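Local coordinates for putative oxidoreductase (Yersinia pestis, PDB 3KUX), which is probably an NAD(P)-dependent oxidoreductase, with a Rossmann-type nucleotide-binding domain joined to a C-terminal alpha/beta domain, at residues S249-V255 against D276-V282; D132-L136 against R240-H244. All blocks are in the same frame, centred on the assembly; numbering follows the deposited sequence. Where two conformers were deposited one is given.

Interaction 1 of 2, residues S249-V255 against D276-V282; sequences SYIKFGV and DMRDGIV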
loop_
_atom_site.group_PDB
_atom_site.type_symbol
_atom_site.label_atom_id
_atom_site.label_comp_id
_atom_site.label_asym_id
_atom_site.label_seq_id
_atom_site.Cartn_x
_atom_site.Cartn_y
_atom_site.Cartn_z
ATOM N N SER A 249 25.608 -6.308 0.786
ATOM C CA SER A 249 24.399 -6.237 1.580
ATOM C C SER A 249 23.913 -4.802 1.694
ATOM O O SER A 249 24.671 -3.851 1.473
ATOM C CB SER A 249 24.648 -6.815 2.977
ATOM O OG SER A 249 25.167 -8.138 2.908
ATOM N N TYR A 250 22.637 -4.657 2.039
ATOM C CA TYR A 250 22.030 -3.353 2.277
ATOM C C TYR A 250 21.169 -3.431 3.536
ATOM O O TYR A 250 20.251 -4.244 3.612
ATOM C CB TYR A 250 21.185 -2.955 1.070
ATOM C CG TYR A 250 20.448 -1.638 1.188
ATOM C CD1 TYR A 250 21.136 -0.429 1.212
ATOM C CD2 TYR A 250 19.057 -1.598 1.233
ATOM C CE1 TYR A 250 20.458 0.784 1.299
ATOM C CE2 TYR A 250 18.375 -0.395 1.321
ATOM C CZ TYR A 250 19.080 0.791 1.354
ATOM O OH TYR A 250 18.410 1.987 1.443
ATOM N N ILE A 251 21.487 -2.614 4.536
ATOM C CA ILE A 251 20.647 -2.510 5.721
ATOM C C ILE A 251 20.104 -1.086 5.833
ATOM O O ILE A 251 20.872 -0.120 5.808
ATOM C CB ILE A 251 21.411 -2.867 7.031
ATOM C CG1 ILE A 251 21.821 -4.341 7.052
ATOM C CG2 ILE A 251 20.549 -2.593 8.246
ATOM C CD1 ILE A 251 23.171 -4.609 6.445
ATOM N N LYS A 252 18.783 -0.955 5.951
ATOM C CA LYS A 252 18.180 0.361 6.148
ATOM C C LYS A 252 17.277 0.443 7.376
ATOM O O LYS A 252 16.487 -0.471 7.637
ATOM C CB LYS A 252 17.394 0.820 4.912
ATOM C CG LYS A 252 16.537 2.052 5.205
ATOM C CD LYS A 252 16.475 3.018 4.036
ATOM C CE LYS A 252 16.306 4.459 4.520
ATOM N NZ LYS A 252 15.204 4.601 5.518
ATOM N N PHE A 253 17.386 1.558 8.101
ATOM C CA PHE A 253 16.550 1.831 9.272
ATOM C C PHE A 253 15.527 2.949 9.043
ATOM O O PHE A 253 15.658 3.751 8.121
ATOM C CB PHE A 253 17.421 2.191 10.464
ATOM C CG PHE A 253 18.011 1.010 11.157
ATOM C CD1 PHE A 253 17.455 0.534 12.340
ATOM C CD2 PHE A 253 19.127 0.370 10.636
ATOM C CE1 PHE A 253 18.003 -0.567 12.998
ATOM C CE2 PHE A 253 19.682 -0.727 11.283
ATOM C CZ PHE A 253 19.118 -1.198 12.469
ATOM N N GLY A 254 14.513 2.996 9.901
ATOM C CA GLY A 254 13.448 3.986 9.797
ATOM C C GLY A 254 12.288 3.524 8.937
ATOM O O GLY A 254 12.367 2.486 8.275
ATOM N N VAL A 255 11.201 4.290 8.959
ATOM C CA VAL A 255 10.091 4.088 8.024
ATOM C C VAL A 255 9.984 5.283 7.082
ATOM O O VAL A 255 10.625 6.310 7.304
ATOM C CB VAL A 255 8.739 3.906 8.751
ATOM C CG1 VAL A 255 8.787 2.691 9.636
ATOM C CG2 VAL A 255 8.380 5.156 9.552
ATOM N N ASP A 276 14.004 11.434 2.994
ATOM C CA ASP A 276 14.317 10.483 4.040
ATOM C C ASP A 276 15.783 10.662 4.397
ATOM O O ASP A 276 16.664 10.104 3.749
ATOM C CB ASP A 276 14.052 9.061 3.554
ATOM C CG ASP A 276 14.211 8.026 4.653
ATOM O OD1 ASP A 276 14.792 8.352 5.714
ATOM O OD2 ASP A 276 13.755 6.881 4.448
HETATM N N MSE A 277 16.039 11.448 5.433
HETATM C CA MSE A 277 17.427 11.775 5.743
HETATM C C MSE A 277 18.130 10.685 6.564
HETATM O O MSE A 277 19.253 10.875 7.022
HETATM C CB MSE A 277 17.546 13.159 6.392
HETATM C CG MSE A 277 17.026 14.321 5.522
HETATM SE SE MSE A 277 17.749 14.468 3.694
HETATM C CE MSE A 277 19.652 14.533 4.113
ATOM N N ARG A 278 17.493 9.526 6.686
ATOM C CA ARG A 278 18.092 8.408 7.414
ATOM C C ARG A 278 18.623 7.314 6.488
ATOM O O ARG A 278 18.044 6.234 6.394
ATOM C CB ARG A 278 17.094 7.810 8.405
ATOM C CG ARG A 278 17.728 6.815 9.341
ATOM C CD ARG A 278 16.828 6.490 10.503
ATOM N NE ARG A 278 17.498 5.631 11.474
ATOM C CZ ARG A 278 16.891 5.086 12.522
ATOM N NH1 ARG A 278 15.599 5.312 12.723
ATOM N NH2 ARG A 278 17.567 4.316 13.366
ATOM N N ASP A 279 19.741 7.597 5.829
ATOM C CA ASP A 279 20.300 6.706 4.815
ATOM C C ASP A 279 20.671 5.330 5.334
ATOM O O ASP A 279 21.085 5.173 6.480
ATOM C CB ASP A 279 21.526 7.348 4.172
ATOM C CG ASP A 279 21.163 8.512 3.266
ATOM O OD1 ASP A 279 19.966 8.650 2.917
ATOM O OD2 ASP A 279 22.076 9.285 2.901
ATOM N N GLY A 280 20.521 4.334 4.473
ATOM C CA GLY A 280 20.973 2.990 4.779
ATOM C C GLY A 280 22.422 2.850 4.365
ATOM O O GLY A 280 23.028 3.804 3.888
ATOM N N ILE A 281 22.974 1.656 4.530
ATOM C CA ILE A 281 24.394 1.436 4.296
ATOM C C ILE A 281 24.632 0.241 3.390
ATOM O O ILE A 281 24.063 -0.831 3.602
ATOM C CB ILE A 281 25.131 1.204 5.626
ATOM C CG1 ILE A 281 25.199 2.514 6.415
ATOM C CG2 ILE A 281 26.521 0.636 5.382
ATOM C CD1 ILE A 281 25.584 2.335 7.857
ATOM N N VAL A 282 25.471 0.425 2.379
ATOM C CA VAL A 282 25.827 -0.684 1.503
ATOM C C VAL A 282 27.196 -1.259 1.863
ATOM O O VAL A 282 28.143 -0.520 2.127
ATOM C CB VAL A 282 25.802 -0.278 0.021
ATOM C CG1 VAL A 282 26.210 -1.460 -0.853
ATOM C CG2 VAL A 282 24.417 0.223 -0.364
HETATM O O HOH W 1 19.614 4.349 1.930
HETATM O O HOH W 2 19.382 3.528 8.009
HETATM O O HOH W 3 13.143 6.679 7.730
#
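In the mixed sheet of the C-terminal alpha/beta domain, antiparallel strands 249-252 and 280-282 run 4.8 Å apart at 169° and then open into loops. At S249 the backbone O receives a CA-H...O contact from V282 CA at 3.4 Å, while its hydroxyl turns to H244. Y250 forms the non-hydrogen-bonded pair with V282; its ring lies against the valine (CD1 to V282 CG2, 3.7 Å), and its OH reaches a water also bound by G280 N, which suits a buried tyrosine. I251 and I281 form the hydrogen-bonded pair: I251 N to I281 O is 3.3 Å and I281 N to I251 O 3.0 Å. A side chain on G280 would collide with I251 O, hence glycine. The long arm of K252 carries NZ to D276 OD2 (2.9 Å), a buried salt bridge, and to F253 O (2.8 Å). Water links F253 N to D279 O, and the R278 guanidinium lays one face over F253 CB and G254 N while pairing with E237. At the backbone angles of G254 a CB would jam against F253 O and crowd R278 CD, so the site calls for glycine. D276 OD2 also bonds to S131 OG at the start of helix 131-142, and its OD1 takes R278 N in an Asx turn and shares a water with V255 O. Strand 241-245 flanks 248-252, strand 290-295 flanks 280-285, and helix 131-142 packs on Y250.

Interaction 2 of 2, residues D132-L136 against R240-H244; sequences DFLTL and RYIVH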
loop_
_atom_site.group_PDB
_atom_site.type_symbol
_atom_site.label_atom_id
_atom_site.label_comp_id
_atom_site.label_asym_id
_atom_site.label_seq_id
_atom_site.Cartn_x
_atom_site.Cartn_y
_atom_site.Cartn_z
ATOM N N ASP A 132 12.236 4.049 1.167
ATOM C CA ASP A 132 13.137 2.911 1.254
ATOM C C ASP A 132 12.967 1.958 0.066
ATOM O O ASP A 132 13.949 1.516 -0.537
ATOM C CB ASP A 132 13.006 2.187 2.608
ATOM C CG ASP A 132 11.561 2.049 3.074
ATOM O OD1 ASP A 132 10.696 1.675 2.251
ATOM O OD2 ASP A 132 11.295 2.302 4.273
ATOM N N PHE A 133 11.723 1.665 -0.287
ATOM C CA PHE A 133 11.443 0.733 -1.371
ATOM C C PHE A 133 11.969 1.238 -2.720
ATOM O O PHE A 133 12.637 0.503 -3.455
ATOM C CB PHE A 133 9.945 0.445 -1.448
ATOM C CG PHE A 133 9.583 -0.627 -2.435
ATOM C CD1 PHE A 133 9.925 -1.949 -2.196
ATOM C CD2 PHE A 133 8.898 -0.312 -3.603
ATOM C CE1 PHE A 133 9.595 -2.940 -3.105
ATOM C CE2 PHE A 133 8.562 -1.295 -4.513
ATOM C CZ PHE A 133 8.911 -2.612 -4.267
ATOM N N LEU A 134 11.665 2.490 -3.052
ATOM C CA LEU A 134 12.182 3.064 -4.285
ATOM C C LEU A 134 13.698 2.884 -4.336
ATOM O O LEU A 134 14.247 2.362 -5.314
ATOM C CB LEU A 134 11.809 4.545 -4.397
ATOM C CG LEU A 134 10.319 4.827 -4.620
ATOM C CD1 LEU A 134 9.991 6.306 -4.437
ATOM C CD2 LEU A 134 9.871 4.331 -5.985
ATOM N N THR A 135 14.367 3.306 -3.268
ATOM C CA THR A 135 15.819 3.230 -3.193
ATOM C C THR A 135 16.293 1.821 -3.490
ATOM O O THR A 135 17.232 1.614 -4.266
ATOM C CB THR A 135 16.323 3.629 -1.808
ATOM O OG1 THR A 135 15.876 4.958 -1.509
ATOM C CG2 THR A 135 17.837 3.579 -1.767
ATOM N N LEU A 136 15.624 0.854 -2.869
ATOM C CA LEU A 136 15.963 -0.551 -3.026
ATOM C C LEU A 136 15.809 -1.044 -4.467
ATOM O O LEU A 136 16.731 -1.656 -5.014
ATOM C CB LEU A 136 15.120 -1.395 -2.083
ATOM C CG LEU A 136 15.375 -2.895 -2.149
ATOM C CD1 LEU A 136 16.840 -3.193 -1.879
ATOM C CD2 LEU A 136 14.474 -3.606 -1.161
ATOM N N ARG A 240 14.548 -1.787 8.865
ATOM C CA ARG A 240 13.399 -1.845 7.973
ATOM C C ARG A 240 13.663 -2.930 6.933
ATOM O O ARG A 240 12.867 -3.861 6.775
ATOM C CB ARG A 240 13.161 -0.485 7.306
ATOM C CG ARG A 240 12.155 -0.492 6.152
ATOM C CD ARG A 240 10.703 -0.572 6.632
ATOM N NE ARG A 240 9.795 -0.825 5.514
ATOM C CZ ARG A 240 9.374 -2.032 5.141
ATOM N NH1 ARG A 240 9.757 -3.114 5.802
ATOM N NH2 ARG A 240 8.564 -2.159 4.101
ATOM N N TYR A 241 14.798 -2.813 6.246
ATOM C CA TYR A 241 15.230 -3.810 5.276
ATOM C C TYR A 241 16.604 -4.366 5.623
ATOM O O TYR A 241 17.497 -3.633 6.057
ATOM C CB TYR A 241 15.341 -3.208 3.874
ATOM C CG TYR A 241 14.052 -2.778 3.214
ATOM C CD1 TYR A 241 12.885 -3.518 3.355
ATOM C CD2 TYR A 241 14.020 -1.651 2.402
ATOM C CE1 TYR A 241 11.713 -3.124 2.734
ATOM C CE2 TYR A 241 12.857 -1.251 1.772
ATOM C CZ TYR A 241 11.709 -1.989 1.942
ATOM O OH TYR A 241 10.556 -1.588 1.317
ATOM N N ILE A 242 16.773 -5.663 5.395
ATOM C CA ILE A 242 18.076 -6.313 5.422
ATOM C C ILE A 242 18.175 -7.154 4.156
ATOM O O ILE A 242 17.376 -8.068 3.952
ATOM C CB ILE A 242 18.226 -7.226 6.648
ATOM C CG1 ILE A 242 18.284 -6.390 7.928
ATOM C CG2 ILE A 242 19.467 -8.102 6.517
ATOM C CD1 ILE A 242 18.150 -7.202 9.187
ATOM N N VAL A 243 19.137 -6.843 3.296
ATOM C CA VAL A 243 19.229 -7.512 2.004
ATOM C C VAL A 243 20.631 -8.054 1.768
ATOM O O VAL A 243 21.601 -7.300 1.781
ATOM C CB VAL A 243 18.864 -6.548 0.861
ATOM C CG1 VAL A 243 18.735 -7.295 -0.447
ATOM C CG2 VAL A 243 17.578 -5.810 1.180
ATOM N N HIS A 244 20.742 -9.361 1.553
ATOM C CA HIS A 244 22.044 -9.977 1.303
ATOM C C HIS A 244 22.173 -10.481 -0.128
ATOM O O HIS A 244 21.298 -11.183 -0.635
ATOM C CB HIS A 244 22.313 -11.130 2.278
ATOM C CG HIS A 244 22.381 -10.710 3.715
ATOM N ND1 HIS A 244 23.167 -9.663 4.150
ATOM C CD2 HIS A 244 21.766 -11.204 4.818
ATOM C CE1 HIS A 244 23.024 -9.524 5.458
ATOM N NE2 HIS A 244 22.181 -10.448 5.886
#
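Apolar packing brings helix 132-136 onto strand 241-244; the axes of the two segments approach to 11.1 Å and run nearly parallel, at 14°. L136 points toward the strand and sets CD2 over the face of the Y241 ring, 4.2 Å from its centroid, as a CH-pi contact. Its CD1 meets V243 CG2 at 4.1 Å; a branched leucine can thus touch two residues on the same face of the strand.

The tyrosine hydroxyl makes a separate contact: F133 CB comes within 3.5 Å of Y241 OH, which sits at the edge of the F133 ring and accepts a weak hydrogen bond from Q187 NE2.

Electrostatics act at the start of the segments: the D132 carboxylate forms a long salt bridge, OD2 to R240 NE at 3.7 Å, while the arginine's stronger polar partner is S153. R240 and Y241 stand opposite K252 in a classic beta bulge, which lets these successive side chains both point toward the helix.

Helix 131-142 lies along one face of the mixed sheet of the C-terminal alpha/beta domain: F151 and Y250, from strands 148-156 and 248-252, touch L136, and L191 of helix 176-192 packs against F133 and L136.

Overall arrangement
The two contacts have centres about 7 Å apart, on the same side of the chain's centre, and share the mixed sheet of the C-terminal alpha/beta domain. Along the chain interaction 2 closes at 244 before interaction 1 opens at 249, and consecutive strands 241-245 and 248-252 connect them directly. Interaction 1 joins strands within the sheet, whereas interaction 2 seats helix 131-142 on its face. K252 O to R240 N (2.6 Å) and S249 OG to H244 ND1 (2.8 Å), both probable hydrogen bonds, stitch them together. Helix 131-142 comes after strand 121-123 of the parallel Rossmann sheet, and its position is consistent with a link between the two sheets.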